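Long-range contact in N-acetyltransferase domain-containing protein (Xanthomonas campestris pv. campestris, PDB 2OZH), which probably transfers acyl groups, most likely acetyl, as a putative acetyltransferase of the GNAT family: residues Val5-Ile19 and Ile42-Gln56. Numbering follows the deposited sequence.
Sequences VHVSTDNSLLDIGLI and IDHSLCFGGFVDGRQ. With EDO (1,2-ethanediol), chain G.
His6 and Phe51, like Ser8 and Gly49, form antiparallel hydrogen-bonded pairs, each closed by two backbone N-H...O bonds; the axes of strands 6-8 and 46-52 run at 159° and come within 4.7 Å. The non-hydrogen-bonded pair Val7-Gly50 lies between them.

Beyond this ladder the polar contacts pass to side chains and water. Gln56, with CG anti to the backbone N (chi1 -171°) and the chain extended beyond, brings OE1 to Asp15 N at 2.9 Å, nearly straight at both donor and acceptor; its NE2 is hydrogen-bonded to Ala58 O. Asp15 is also the N-cap of helix 16-26: its side-chain OD1 accepts from Leu18 N at 3.0 Å, a capping bond. Asn11 ND2 makes a weak bond to Ile42 O (127° at the hydrogen), while one water accepts from Cys47 N and lies 2.7 Å from Asn11 OD1.

Apolar packing occupies both faces of the sheet. Thr9 CG2 sits over one face of the Phe48 ring, 3.8 Å from its centroid, a CH-pi contact. On the opposite face Leu13 CB meets Phe51 CZ at 3.8 Å, and Leu14 CD1 meets Ile42 CG2 tip to tip (3.7 Å), as Ile16 CD1 does Ile42 CD1.

Within this chain strand 6-8 is an outermost strand of the sheet, next to 46-52, consistent with the N-terminal edge of a GNAT fold; helix 86-96 covers the Val7-Phe48 face, and Phe59 of strand 55-64 touches Leu14, Ile19 and Cys47.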
loop_
_atom_site.group_PDB
_atom_site.type_symbol
_atom_site.label_atom_id
_atom_site.label_comp_id
_atom_site.label_asym_id
_atom_site.label_seq_id
_atom_site.Cartn_x
_atom_site.Cartn_y
_atom_site.Cartn_z
ATOM N N VAL A 5 -12.947 -15.306 -20.292
ATOM C CA VAL A 5 -13.199 -14.684 -18.973
ATOM C C VAL A 5 -13.291 -13.193 -19.108
ATOM O O VAL A 5 -12.495 -12.560 -19.796
ATOM C CB VAL A 5 -12.116 -15.081 -17.921
ATOM C CG1 VAL A 5 -10.721 -14.594 -18.361
ATOM C CG2 VAL A 5 -12.427 -14.609 -16.532
ATOM N N HIS A 6 -14.229 -12.592 -18.385
ATOM C CA HIS A 6 -14.342 -11.159 -18.396
ATOM C C HIS A 6 -13.587 -10.598 -17.205
ATOM O O HIS A 6 -13.790 -11.056 -16.072
ATOM C CB HIS A 6 -15.806 -10.755 -18.210
ATOM C CG HIS A 6 -16.717 -11.254 -19.266
ATOM N ND1 HIS A 6 -16.721 -10.738 -20.544
ATOM C CD2 HIS A 6 -17.670 -12.209 -19.238
ATOM C CE1 HIS A 6 -17.643 -11.367 -21.252
ATOM N NE2 HIS A 6 -18.226 -12.272 -20.487
ATOM N N VAL A 7 -12.743 -9.574 -17.413
ATOM C CA VAL A 7 -12.000 -8.940 -16.344
ATOM C C VAL A 7 -12.523 -7.528 -16.213
ATOM O O VAL A 7 -12.611 -6.789 -17.210
ATOM C CB VAL A 7 -10.467 -8.923 -16.602
ATOM C CG1 VAL A 7 -9.772 -8.232 -15.454
ATOM C CG2 VAL A 7 -9.961 -10.382 -16.726
ATOM N N SER A 8 -12.928 -7.153 -15.006
ATOM C CA SER A 8 -13.435 -5.824 -14.742
ATOM C C SER A 8 -12.799 -5.206 -13.526
ATOM O O SER A 8 -12.403 -5.916 -12.588
ATOM C CB SER A 8 -14.931 -5.892 -14.499
ATOM O OG SER A 8 -15.499 -4.589 -14.261
ATOM N N THR A 9 -12.702 -3.873 -13.544
ATOM C CA THR A 9 -12.337 -3.118 -12.368
ATOM C C THR A 9 -13.502 -2.309 -11.790
ATOM O O THR A 9 -13.309 -1.469 -10.920
ATOM C CB THR A 9 -11.155 -2.168 -12.620
ATOM O OG1 THR A 9 -11.472 -1.336 -13.745
ATOM C CG2 THR A 9 -9.899 -2.958 -12.883
ATOM N N ASP A 10 -14.726 -2.595 -12.241
ATOM C CA ASP A 10 -15.929 -1.963 -11.721
ATOM C C ASP A 10 -16.418 -2.710 -10.484
ATOM O O ASP A 10 -16.944 -3.829 -10.607
ATOM C CB ASP A 10 -16.982 -1.957 -12.829
ATOM C CG ASP A 10 -18.258 -1.255 -12.423
ATOM O OD1 ASP A 10 -18.533 -1.020 -11.236
ATOM O OD2 ASP A 10 -19.036 -0.960 -13.364
ATOM N N ASN A 11 -16.262 -2.102 -9.304
ATOM C CA ASN A 11 -16.609 -2.780 -8.084
ATOM C C ASN A 11 -18.063 -3.179 -8.005
ATOM O O ASN A 11 -18.397 -4.116 -7.250
ATOM C CB ASN A 11 -16.279 -1.933 -6.869
ATOM C CG ASN A 11 -14.782 -1.834 -6.571
ATOM O OD1 ASN A 11 -13.949 -2.438 -7.228
ATOM N ND2 ASN A 11 -14.470 -1.091 -5.522
ATOM N N SER A 12 -18.932 -2.493 -8.748
ATOM C CA SER A 12 -20.338 -2.848 -8.700
ATOM C C SER A 12 -20.646 -4.259 -9.199
ATOM O O SER A 12 -21.692 -4.810 -8.834
ATOM C CB SER A 12 -21.208 -1.832 -9.440
ATOM O OG SER A 12 -20.997 -1.904 -10.834
ATOM N N LEU A 13 -19.786 -4.818 -10.037
ATOM C CA LEU A 13 -19.945 -6.183 -10.537
ATOM C C LEU A 13 -19.462 -7.236 -9.542
ATOM O O LEU A 13 -19.856 -8.396 -9.655
ATOM C CB LEU A 13 -19.166 -6.370 -11.826
ATOM C CG LEU A 13 -19.818 -5.687 -13.020
ATOM C CD1 LEU A 13 -18.800 -5.425 -14.127
ATOM C CD2 LEU A 13 -20.952 -6.521 -13.554
ATOM N N LEU A 14 -18.656 -6.864 -8.550
ATOM C CA LEU A 14 -18.105 -7.870 -7.634
ATOM C C LEU A 14 -19.196 -8.561 -6.835
ATOM O O LEU A 14 -20.183 -7.925 -6.423
ATOM C CB LEU A 14 -17.112 -7.221 -6.678
ATOM C CG LEU A 14 -15.851 -6.624 -7.307
ATOM C CD1 LEU A 14 -15.094 -5.834 -6.255
ATOM C CD2 LEU A 14 -14.968 -7.695 -7.925
ATOM N N ASP A 15 -18.975 -9.836 -6.558
ATOM C CA ASP A 15 -19.838 -10.629 -5.686
ATOM C C ASP A 15 -19.190 -10.575 -4.307
ATOM O O ASP A 15 -18.308 -11.361 -3.982
ATOM C CB ASP A 15 -19.956 -12.045 -6.239
ATOM C CG ASP A 15 -20.899 -12.942 -5.442
ATOM O OD1 ASP A 15 -21.163 -12.618 -4.260
ATOM O OD2 ASP A 15 -21.316 -13.982 -6.012
ATOM N N ILE A 16 -19.591 -9.599 -3.497
ATOM C CA ILE A 16 -18.947 -9.342 -2.223
ATOM C C ILE A 16 -19.100 -10.537 -1.305
ATOM O O ILE A 16 -18.159 -10.879 -0.586
ATOM C CB ILE A 16 -19.502 -8.040 -1.563
ATOM C CG1 ILE A 16 -19.378 -6.831 -2.504
ATOM C CG2 ILE A 16 -18.823 -7.793 -0.237
ATOM C CD1 ILE A 16 -17.978 -6.422 -2.857
ATOM N N GLY A 17 -20.262 -11.180 -1.305
ATOM C CA GLY A 17 -20.453 -12.336 -0.435
ATOM C C GLY A 17 -19.524 -13.460 -0.795
ATOM O O GLY A 17 -18.973 -14.135 0.084
ATOM N N LEU A 18 -19.368 -13.729 -2.089
ATOM C CA LEU A 18 -18.408 -14.753 -2.510
ATOM C C LEU A 18 -16.994 -14.416 -2.052
ATOM O O LEU A 18 -16.244 -15.300 -1.603
ATOM C CB LEU A 18 -18.428 -14.893 -4.042
ATOM C CG LEU A 18 -17.356 -15.805 -4.639
ATOM C CD1 LEU A 18 -17.622 -17.247 -4.398
ATOM C CD2 LEU A 18 -17.155 -15.510 -6.118
ATOM N N ILE A 19 -16.584 -13.163 -2.222
ATOM C CA ILE A 19 -15.256 -12.767 -1.853
ATOM C C ILE A 19 -15.087 -12.919 -0.348
ATOM O O ILE A 19 -14.064 -13.391 0.127
ATOM C CB ILE A 19 -14.977 -11.314 -2.314
ATOM C CG1 ILE A 19 -14.970 -11.212 -3.829
ATOM C CG2 ILE A 19 -13.670 -10.799 -1.719
ATOM C CD1 ILE A 19 -15.140 -9.778 -4.296
ATOM N N ILE A 42 -12.515 -3.191 -0.236
ATOM C CA ILE A 42 -12.847 -3.112 -1.646
ATOM C C ILE A 42 -13.144 -1.681 -2.068
ATOM O O ILE A 42 -12.688 -1.237 -3.130
ATOM C CB ILE A 42 -14.013 -4.105 -1.935
ATOM C CG1 ILE A 42 -13.452 -5.532 -1.967
ATOM C CG2 ILE A 42 -14.756 -3.751 -3.213
ATOM C CD1 ILE A 42 -14.501 -6.629 -2.015
ATOM N N ASP A 43 -13.882 -0.962 -1.214
ATOM C CA ASP A 43 -14.266 0.409 -1.522
ATOM C C ASP A 43 -13.043 1.305 -1.708
ATOM O O ASP A 43 -13.094 2.284 -2.462
ATOM C CB ASP A 43 -15.126 0.983 -0.421
ATOM C CG ASP A 43 -16.526 0.390 -0.356
ATOM O OD1 ASP A 43 -16.967 -0.289 -1.281
ATOM O OD2 ASP A 43 -17.192 0.671 0.670
ATOM N N HIS A 44 -11.925 0.951 -1.093
ATOM C CA HIS A 44 -10.712 1.787 -1.131
ATOM C C HIS A 44 -9.554 1.167 -1.870
ATOM O O HIS A 44 -8.398 1.570 -1.712
ATOM C CB HIS A 44 -10.319 2.175 0.297
ATOM C CG HIS A 44 -11.340 3.014 0.954
ATOM N ND1 HIS A 44 -11.475 4.354 0.675
ATOM C CD2 HIS A 44 -12.321 2.688 1.832
ATOM C CE1 HIS A 44 -12.488 4.823 1.385
ATOM N NE2 HIS A 44 -13.024 3.839 2.083
ATOM N N SER A 45 -9.851 0.200 -2.723
ATOM C CA SER A 45 -8.868 -0.479 -3.529
ATOM C C SER A 45 -9.251 -0.481 -4.981
ATOM O O SER A 45 -10.420 -0.275 -5.325
ATOM C CB SER A 45 -8.757 -1.955 -3.093
ATOM O OG SER A 45 -8.398 -2.052 -1.724
ATOM N N LEU A 46 -8.272 -0.773 -5.834
ATOM C CA LEU A 46 -8.492 -1.065 -7.235
ATOM C C LEU A 46 -8.597 -2.570 -7.364
ATOM O O LEU A 46 -7.651 -3.315 -7.143
ATOM C CB LEU A 46 -7.354 -0.533 -8.104
ATOM C CG LEU A 46 -7.466 -0.796 -9.606
ATOM C CD1 LEU A 46 -8.693 -0.179 -10.196
ATOM C CD2 LEU A 46 -6.232 -0.229 -10.310
ATOM N N CYS A 47 -9.817 -3.031 -7.618
ATOM C CA CYS A 47 -10.136 -4.445 -7.582
ATOM C C CYS A 47 -10.348 -4.973 -8.984
ATOM O O CYS A 47 -10.915 -4.285 -9.843
ATOM C CB CYS A 47 -11.391 -4.718 -6.767
ATOM S SG CYS A 47 -11.284 -4.192 -5.043
ATOM N N PHE A 48 -9.885 -6.201 -9.201
ATOM C CA PHE A 48 -9.985 -6.902 -10.496
ATOM C C PHE A 48 -10.842 -8.139 -10.263
ATOM O O PHE A 48 -10.455 -9.050 -9.530
ATOM C CB PHE A 48 -8.587 -7.302 -10.998
ATOM C CG PHE A 48 -7.719 -6.110 -11.297
ATOM C CD1 PHE A 48 -7.121 -5.405 -10.281
ATOM C CD2 PHE A 48 -7.509 -5.671 -12.606
ATOM C CE1 PHE A 48 -6.347 -4.287 -10.555
ATOM C CE2 PHE A 48 -6.755 -4.558 -12.880
ATOM C CZ PHE A 48 -6.171 -3.868 -11.857
ATOM N N GLY A 49 -11.997 -8.169 -10.897
ATOM C CA GLY A 49 -12.842 -9.349 -10.835
ATOM C C GLY A 49 -12.801 -10.086 -12.141
ATOM O O GLY A 49 -12.776 -9.478 -13.203
ATOM N N GLY A 50 -12.814 -11.408 -12.081
ATOM C CA GLY A 50 -12.957 -12.236 -13.252
ATOM C C GLY A 50 -14.286 -12.980 -13.204
ATOM O O GLY A 50 -14.669 -13.475 -12.149
ATOM N N PHE A 51 -14.968 -12.967 -14.336
ATOM C CA PHE A 51 -16.340 -13.463 -14.417
ATOM C C PHE A 51 -16.521 -14.376 -15.612
ATOM O O PHE A 51 -15.990 -14.088 -16.697
ATOM C CB PHE A 51 -17.323 -12.295 -14.556
ATOM C CG PHE A 51 -17.215 -11.276 -13.445
ATOM C CD1 PHE A 51 -16.279 -10.269 -13.515
ATOM C CD2 PHE A 51 -18.030 -11.340 -12.323
ATOM C CE1 PHE A 51 -16.155 -9.349 -12.525
ATOM C CE2 PHE A 51 -17.909 -10.434 -11.313
ATOM C CZ PHE A 51 -17.003 -9.438 -11.400
ATOM N N VAL A 52 -17.299 -15.427 -15.414
ATOM C CA VAL A 52 -17.685 -16.328 -16.497
ATOM C C VAL A 52 -19.174 -16.627 -16.348
ATOM O O VAL A 52 -19.612 -17.065 -15.309
ATOM C CB VAL A 52 -16.873 -17.643 -16.450
ATOM C CG1 VAL A 52 -17.341 -18.608 -17.560
ATOM C CG2 VAL A 52 -15.387 -17.357 -16.559
ATOM N N ASP A 53 -19.922 -16.416 -17.420
ATOM C CA ASP A 53 -21.340 -16.777 -17.488
ATOM C C ASP A 53 -22.121 -16.250 -16.285
ATOM O O ASP A 53 -22.965 -16.921 -15.688
ATOM C CB ASP A 53 -21.510 -18.293 -17.652
ATOM C CG ASP A 53 -20.941 -18.818 -18.965
ATOM O OD1 ASP A 53 -20.788 -18.064 -19.932
ATOM O OD2 ASP A 53 -20.659 -20.025 -18.998
ATOM N N GLY A 54 -21.825 -15.011 -15.931
ATOM C CA GLY A 54 -22.605 -14.309 -14.945
ATOM C C GLY A 54 -22.195 -14.482 -13.507
ATOM O O GLY A 54 -22.860 -13.976 -12.602
ATOM N N ARG A 55 -21.130 -15.281 -13.282
ATOM C CA ARG A 55 -20.659 -15.592 -11.957
ATOM C C ARG A 55 -19.209 -15.134 -11.822
ATOM O O ARG A 55 -18.436 -15.268 -12.766
ATOM C CB ARG A 55 -20.682 -17.101 -11.725
ATOM C CG ARG A 55 -21.997 -17.679 -11.206
ATOM C CD ARG A 55 -23.160 -17.510 -12.073
ATOM N NE ARG A 55 -23.078 -18.078 -13.421
ATOM C CZ ARG A 55 -23.401 -19.319 -13.788
ATOM N NH1 ARG A 55 -23.850 -20.211 -12.905
ATOM N NH2 ARG A 55 -23.359 -19.622 -15.065
ATOM N N GLN A 56 -18.854 -14.660 -10.639
ATOM C CA GLN A 56 -17.451 -14.340 -10.355
ATOM C C GLN A 56 -16.688 -15.637 -10.089
ATOM O O GLN A 56 -17.123 -16.490 -9.327
ATOM C CB GLN A 56 -17.336 -13.409 -9.175
ATOM C CG GLN A 56 -15.898 -12.897 -9.002
ATOM C CD GLN A 56 -15.722 -11.812 -8.015
ATOM O OE1 GLN A 56 -16.677 -11.221 -7.531
ATOM N NE2 GLN A 56 -14.449 -11.469 -7.754
HETATM C C1 EDO G . -13.109 6.502 5.276
HETATM O O1 EDO G . -12.441 6.887 4.070
HETATM C C2 EDO G . -12.717 5.072 5.610
HETATM O O2 EDO G . -13.799 4.190 5.315
HETATM O O HOH W 1 -11.923 -1.222 -8.567
HETATM O O HOH W 2 -13.702 -4.479 -9.401
HETATM O O HOH W 3 -16.778 -0.152 -3.981
HETATM O O HOH W 4 -20.943 -14.684 -8.612
#